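PDB 6GRB: nuclease-like protein from Chaetomium thermophilum, which probably resolves four-way DNA junctions as the GEN1 enzyme of this fungus and cleaves 5'-flaps, this chain being the N-terminal part of a longer protein, with the nuclease region. Local coordinates for residues V301-L306 with V390-G395; V328-L333 with V382-A387. All coordinates share one frame; numbering follows the deposited sequence.

Overall arrangement
Both contacts join helices 303-313 and 318-340 to segments that belong to the GEN1 C-terminal family region. Interaction 1 uses the start of helix 303-313 and the chain leaving helix 386-390. Interaction 2 uses helix 318-340 and the turn from strand 377-384 into helix 386-390. Their centres lie about 12 Å apart. Along the chain, interaction 2 is nested inside the loop closed by interaction 1. They also touch: CD1 of Ile303 meets CD1 of Leu333 at 3.5 Å. Helix 386-390 is therefore held at both ends against two successive helices. This interface lies away from the metal site, its nearest atom about 21 Å from the bound DNA.

Interaction 1 of 2, residues V301-L306 with V390-G395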
loop_
_atom_site.group_PDB
_atom_site.type_symbol
_atom_site.label_atom_id
_atom_site.label_comp_id
_atom_site.label_asym_id
_atom_site.label_seq_id
_atom_site.Cartn_x
_atom_site.Cartn_y
_atom_site.Cartn_z
ATOM N N VAL A 301 2.624 -19.174 -7.168
ATOM C CA VAL A 301 2.469 -19.502 -5.752
ATOM C C VAL A 301 2.974 -20.920 -5.489
ATOM O O VAL A 301 2.543 -21.887 -6.135
ATOM C CB VAL A 301 0.997 -19.341 -5.341
ATOM C CG1 VAL A 301 0.780 -19.712 -3.889
ATOM C CG2 VAL A 301 0.520 -17.923 -5.639
ATOM N N ASP A 302 3.877 -21.043 -4.525
ATOM C CA ASP A 302 4.479 -22.299 -4.074
ATOM C C ASP A 302 3.492 -23.083 -3.188
ATOM O O ASP A 302 3.524 -23.005 -1.950
ATOM C CB ASP A 302 5.773 -21.980 -3.331
ATOM C CG ASP A 302 6.706 -23.172 -3.204
ATOM O OD1 ASP A 302 6.278 -24.332 -3.435
ATOM O OD2 ASP A 302 7.883 -22.934 -2.846
ATOM N N ILE A 303 2.635 -23.891 -3.834
ATOM C CA ILE A 303 1.578 -24.628 -3.134
ATOM C C ILE A 303 2.158 -25.573 -2.083
ATOM O O ILE A 303 1.688 -25.618 -0.938
ATOM C CB ILE A 303 0.707 -25.394 -4.147
ATOM C CG1 ILE A 303 0.237 -24.453 -5.257
ATOM C CG2 ILE A 303 -0.490 -26.042 -3.466
ATOM C CD1 ILE A 303 -0.633 -23.338 -4.768
ATOM N N ALA A 304 3.157 -26.375 -2.462
ATOM C CA ALA A 304 3.760 -27.299 -1.502
ATOM C C ALA A 304 4.582 -26.556 -0.462
ATOM O O ALA A 304 4.711 -27.023 0.675
ATOM C CB ALA A 304 4.624 -28.338 -2.226
ATOM N N GLY A 305 5.146 -25.405 -0.831
ATOM C CA GLY A 305 5.894 -24.619 0.136
ATOM C C GLY A 305 4.990 -23.990 1.178
ATOM O O GLY A 305 5.294 -24.015 2.372
ATOM N N LEU A 306 3.864 -23.414 0.735
ATOM C CA LEU A 306 2.849 -22.918 1.660
ATOM C C LEU A 306 2.247 -24.034 2.497
ATOM O O LEU A 306 1.895 -23.802 3.661
ATOM C CB LEU A 306 1.743 -22.188 0.899
ATOM C CG LEU A 306 2.027 -20.738 0.540
ATOM C CD1 LEU A 306 0.856 -20.162 -0.306
ATOM C CD2 LEU A 306 2.250 -19.930 1.793
ATOM N N VAL A 390 -6.178 -25.992 -6.449
ATOM C CA VAL A 390 -5.003 -25.794 -5.603
ATOM C C VAL A 390 -3.917 -26.821 -5.917
ATOM O O VAL A 390 -2.724 -26.497 -5.896
ATOM C CB VAL A 390 -5.416 -25.817 -4.115
ATOM C CG1 VAL A 390 -4.198 -25.755 -3.194
ATOM C CG2 VAL A 390 -6.341 -24.650 -3.809
ATOM N N GLY A 391 -4.294 -28.067 -6.218
ATOM C CA GLY A 391 -3.328 -29.069 -6.608
ATOM C C GLY A 391 -2.874 -29.989 -5.496
ATOM O O GLY A 391 -2.210 -30.997 -5.783
ATOM N N LEU A 392 -3.217 -29.697 -4.249
ATOM C CA LEU A 392 -2.918 -30.623 -3.169
ATOM C C LEU A 392 -4.037 -31.644 -3.013
ATOM O O LEU A 392 -5.181 -31.422 -3.409
ATOM C CB LEU A 392 -2.688 -29.880 -1.849
ATOM C CG LEU A 392 -1.320 -29.217 -1.891
ATOM C CD1 LEU A 392 -1.003 -28.459 -0.627
ATOM C CD2 LEU A 392 -0.263 -30.281 -2.176
ATOM N N ASP A 393 -3.679 -32.779 -2.419
ATOM C CA ASP A 393 -4.570 -33.910 -2.238
ATOM C C ASP A 393 -4.730 -34.185 -0.743
ATOM O O ASP A 393 -3.731 -34.492 -0.066
ATOM C CB ASP A 393 -3.985 -35.119 -2.971
ATOM C CG ASP A 393 -4.932 -36.295 -3.023
ATOM O OD1 ASP A 393 -6.173 -36.098 -2.959
ATOM O OD2 ASP A 393 -4.419 -37.428 -3.133
ATOM N N PRO A 394 -5.936 -34.052 -0.174
ATOM C CA PRO A 394 -6.102 -34.317 1.268
ATOM C C PRO A 394 -5.752 -35.735 1.711
ATOM O O PRO A 394 -5.226 -35.901 2.820
ATOM C CB PRO A 394 -7.589 -34.009 1.498
ATOM C CG PRO A 394 -7.907 -32.975 0.487
ATOM C CD PRO A 394 -7.094 -33.333 -0.732
ATOM N N GLY A 395 -6.030 -36.757 0.892
ATOM C CA GLY A 395 -5.809 -38.154 1.265
ATOM C C GLY A 395 -4.349 -38.565 1.422
ATOM O O GLY A 395 -4.090 -39.645 1.962
#
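Ile303 and Leu392 meet through their aliphatic branches at the centre of this contact. The gamma methyl CG2 of Ile303 lies 3.6 Å from CG of Leu392. The two side chains run past each other in opposite directions. CD1 of Leu392 follows alongside, 3.8 Å from CG2 of Ile303. The same methyl reaches Val390, with CG2 of Ile303 3.7 Å from Val390 CG1. It also sits 3.3 Å from the carbonyl O of Val390, a close packing contact. This methyl thus fits between the side chains of Val390 and Leu392 and the carbonyl O of Val390. The first torsion of Ile303 (chi1 -51°) sets CG2 opposite the backbone N and puts it in this place.

The contact joins the first turn of helix 303-313 to the end of helix 386-390 and the loop that follows it. Asp302 is the N-cap of the first helix. Its OD1 accepts from Gly305 N at 3.0 Å, and the N-H comes from above the carboxylate plane. This bond, together with that from Leu306 N to Asp302 O, fixes the turn that carries Ile303. On the other side, Gly391 leaves helical geometry with positive phi (97°). The chain turns there and brings Leu392 back to Ile303.

Further out, Ile303 also packs on Leu329 of helix 318-340. Asp302 shares a backbone hydrogen bond with Leu109. Leu306 rests on Leu106 and Leu109 of helix 104-109 and on Phe61 of helix 55-70.

Interaction 2 of 2, residues V328-L333 with V382-A387; sequences VLAPGL and VSFIPA
This is a buried, apolar contact between helix 318-340 and the turn where strand 377-384 gives way to helix 386-390. Ala330 carries most of it from the helix side. Its CB points at the turn and lies 3.9 Å from CE2 of Phe384. The same methyl is 3.9 Å from CB of Pro386, so it touches both the aromatic ring and the proline. The backbones come close here: CA of Ala330 and CA of Pro386 are 5.3 Å apart. Pro331 adds a lighter touch, with its CG 4.2 Å from CZ of Phe384. Its ring crosses that of Phe384 at a slant.

The phenyl group reaches the helix because Phe384 CG sits between the backbone N and the carbonyl carbon (chi1 58°). Phe384 ends the strand, Ile385 is the N-cap of the next helix, and Pro386 opens that helix. Phe384 also packs on Asp439 and Ala441 of strand 439-444, its neighbour in the three-stranded antiparallel sheet. It is therefore shared between the sheet and helix 318-340. Helix 318-340 is kinked at Pro331 and Gly332, whose N atoms lack bonds to the turn before.

The partners are a methyl, two proline rings and a phenyl ring. They meet by van der Waals packing and burial of apolar surface, so the fit depends on shape rather than on directed polar bonds.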
loop_
_atom_site.group_PDB
_atom_site.type_symbol
_atom_site.label_atom_id
_atom_site.label_comp_id
_atom_site.label_asym_id
_atom_site.label_seq_id
_atom_site.Cartn_x
_atom_site.Cartn_y
_atom_site.Cartn_z
ATOM N N VAL A 328 -8.892 -21.553 1.907
ATOM C CA VAL A 328 -8.458 -20.164 2.019
ATOM C C VAL A 328 -7.699 -19.717 0.778
ATOM O O VAL A 328 -7.842 -18.577 0.324
ATOM C CB VAL A 328 -7.614 -19.999 3.293
ATOM C CG1 VAL A 328 -7.008 -18.594 3.351
ATOM C CG2 VAL A 328 -8.468 -20.288 4.510
ATOM N N LEU A 329 -6.896 -20.598 0.193
ATOM C CA LEU A 329 -6.056 -20.193 -0.928
ATOM C C LEU A 329 -6.791 -20.220 -2.259
ATOM O O LEU A 329 -6.383 -19.520 -3.187
ATOM C CB LEU A 329 -4.823 -21.100 -1.004
ATOM C CG LEU A 329 -3.670 -20.616 -1.883
ATOM C CD1 LEU A 329 -3.171 -19.301 -1.335
ATOM C CD2 LEU A 329 -2.545 -21.649 -1.946
ATOM N N ALA A 330 -7.850 -21.022 -2.391
ATOM C CA ALA A 330 -8.376 -21.326 -3.721
ATOM C C ALA A 330 -8.891 -20.101 -4.477
ATOM O O ALA A 330 -8.525 -19.937 -5.656
ATOM C CB ALA A 330 -9.455 -22.412 -3.616
ATOM N N PRO A 331 -9.733 -19.228 -3.901
ATOM C CA PRO A 331 -10.164 -18.047 -4.669
ATOM C C PRO A 331 -9.003 -17.188 -5.145
ATOM O O PRO A 331 -9.061 -16.623 -6.250
ATOM C CB PRO A 331 -11.068 -17.289 -3.683
ATOM C CG PRO A 331 -11.468 -18.282 -2.669
ATOM C CD PRO A 331 -10.314 -19.234 -2.543
ATOM N N GLY A 332 -7.930 -17.101 -4.345
ATOM C CA GLY A 332 -6.786 -16.287 -4.729
ATOM C C GLY A 332 -6.056 -16.820 -5.948
ATOM O O GLY A 332 -5.755 -16.067 -6.876
ATOM N N LEU A 333 -5.724 -18.118 -5.949
ATOM C CA LEU A 333 -5.110 -18.717 -7.136
ATOM C C LEU A 333 -5.992 -18.577 -8.368
ATOM O O LEU A 333 -5.477 -18.483 -9.490
ATOM C CB LEU A 333 -4.828 -20.200 -6.921
ATOM C CG LEU A 333 -3.662 -20.669 -6.075
ATOM C CD1 LEU A 333 -3.771 -22.189 -5.947
ATOM C CD2 LEU A 333 -2.345 -20.249 -6.689
ATOM N N VAL A 382 -18.653 -16.902 -9.535
ATOM C CA VAL A 382 -18.060 -18.049 -10.211
ATOM C C VAL A 382 -17.865 -19.299 -9.369
ATOM O O VAL A 382 -17.530 -19.236 -8.187
ATOM C CB VAL A 382 -16.705 -17.676 -10.847
ATOM C CG1 VAL A 382 -16.041 -18.909 -11.441
ATOM C CG2 VAL A 382 -16.894 -16.601 -11.906
ATOM N N SER A 383 -18.029 -20.444 -10.022
ATOM C CA SER A 383 -17.879 -21.758 -9.418
ATOM C C SER A 383 -16.551 -22.341 -9.814
ATOM O O SER A 383 -16.050 -22.048 -10.867
ATOM C CB SER A 383 -18.993 -22.711 -9.846
ATOM O OG SER A 383 -18.968 -22.978 -11.225
ATOM N N PHE A 384 -16.024 -23.213 -8.972
ATOM C CA PHE A 384 -14.706 -23.819 -9.128
ATOM C C PHE A 384 -14.574 -24.943 -8.102
ATOM O O PHE A 384 -15.338 -25.015 -7.132
ATOM C CB PHE A 384 -13.584 -22.786 -8.948
ATOM C CG PHE A 384 -13.609 -22.083 -7.615
ATOM C CD1 PHE A 384 -14.389 -20.957 -7.423
ATOM C CD2 PHE A 384 -12.852 -22.548 -6.552
ATOM C CE1 PHE A 384 -14.418 -20.310 -6.196
ATOM C CE2 PHE A 384 -12.879 -21.902 -5.325
ATOM C CZ PHE A 384 -13.667 -20.778 -5.155
ATOM N N ILE A 385 -13.593 -25.818 -8.320
ATOM C CA ILE A 385 -13.341 -26.940 -7.423
ATOM C C ILE A 385 -12.082 -26.608 -6.614
ATOM O O ILE A 385 -10.976 -26.668 -7.172
ATOM C CB ILE A 385 -13.184 -28.267 -8.180
ATOM C CG1 ILE A 385 -14.357 -28.497 -9.150
ATOM C CG2 ILE A 385 -13.057 -29.434 -7.183
ATOM C CD1 ILE A 385 -15.632 -29.021 -8.499
ATOM N N PRO A 386 -12.209 -26.258 -5.330
ATOM C CA PRO A 386 -11.020 -25.805 -4.572
ATOM C C PRO A 386 -9.824 -26.747 -4.636
ATOM O O PRO A 386 -8.715 -26.303 -4.950
ATOM C CB PRO A 386 -11.573 -25.659 -3.148
ATOM C CG PRO A 386 -13.001 -25.302 -3.342
ATOM C CD PRO A 386 -13.458 -26.074 -4.566
ATOM N N ALA A 387 -10.018 -28.039 -4.356
ATOM C CA ALA A 387 -8.906 -28.990 -4.393
ATOM C C ALA A 387 -8.374 -29.191 -5.807
ATOM O O ALA A 387 -7.175 -29.429 -5.989
ATOM C CB ALA A 387 -9.337 -30.332 -3.794
#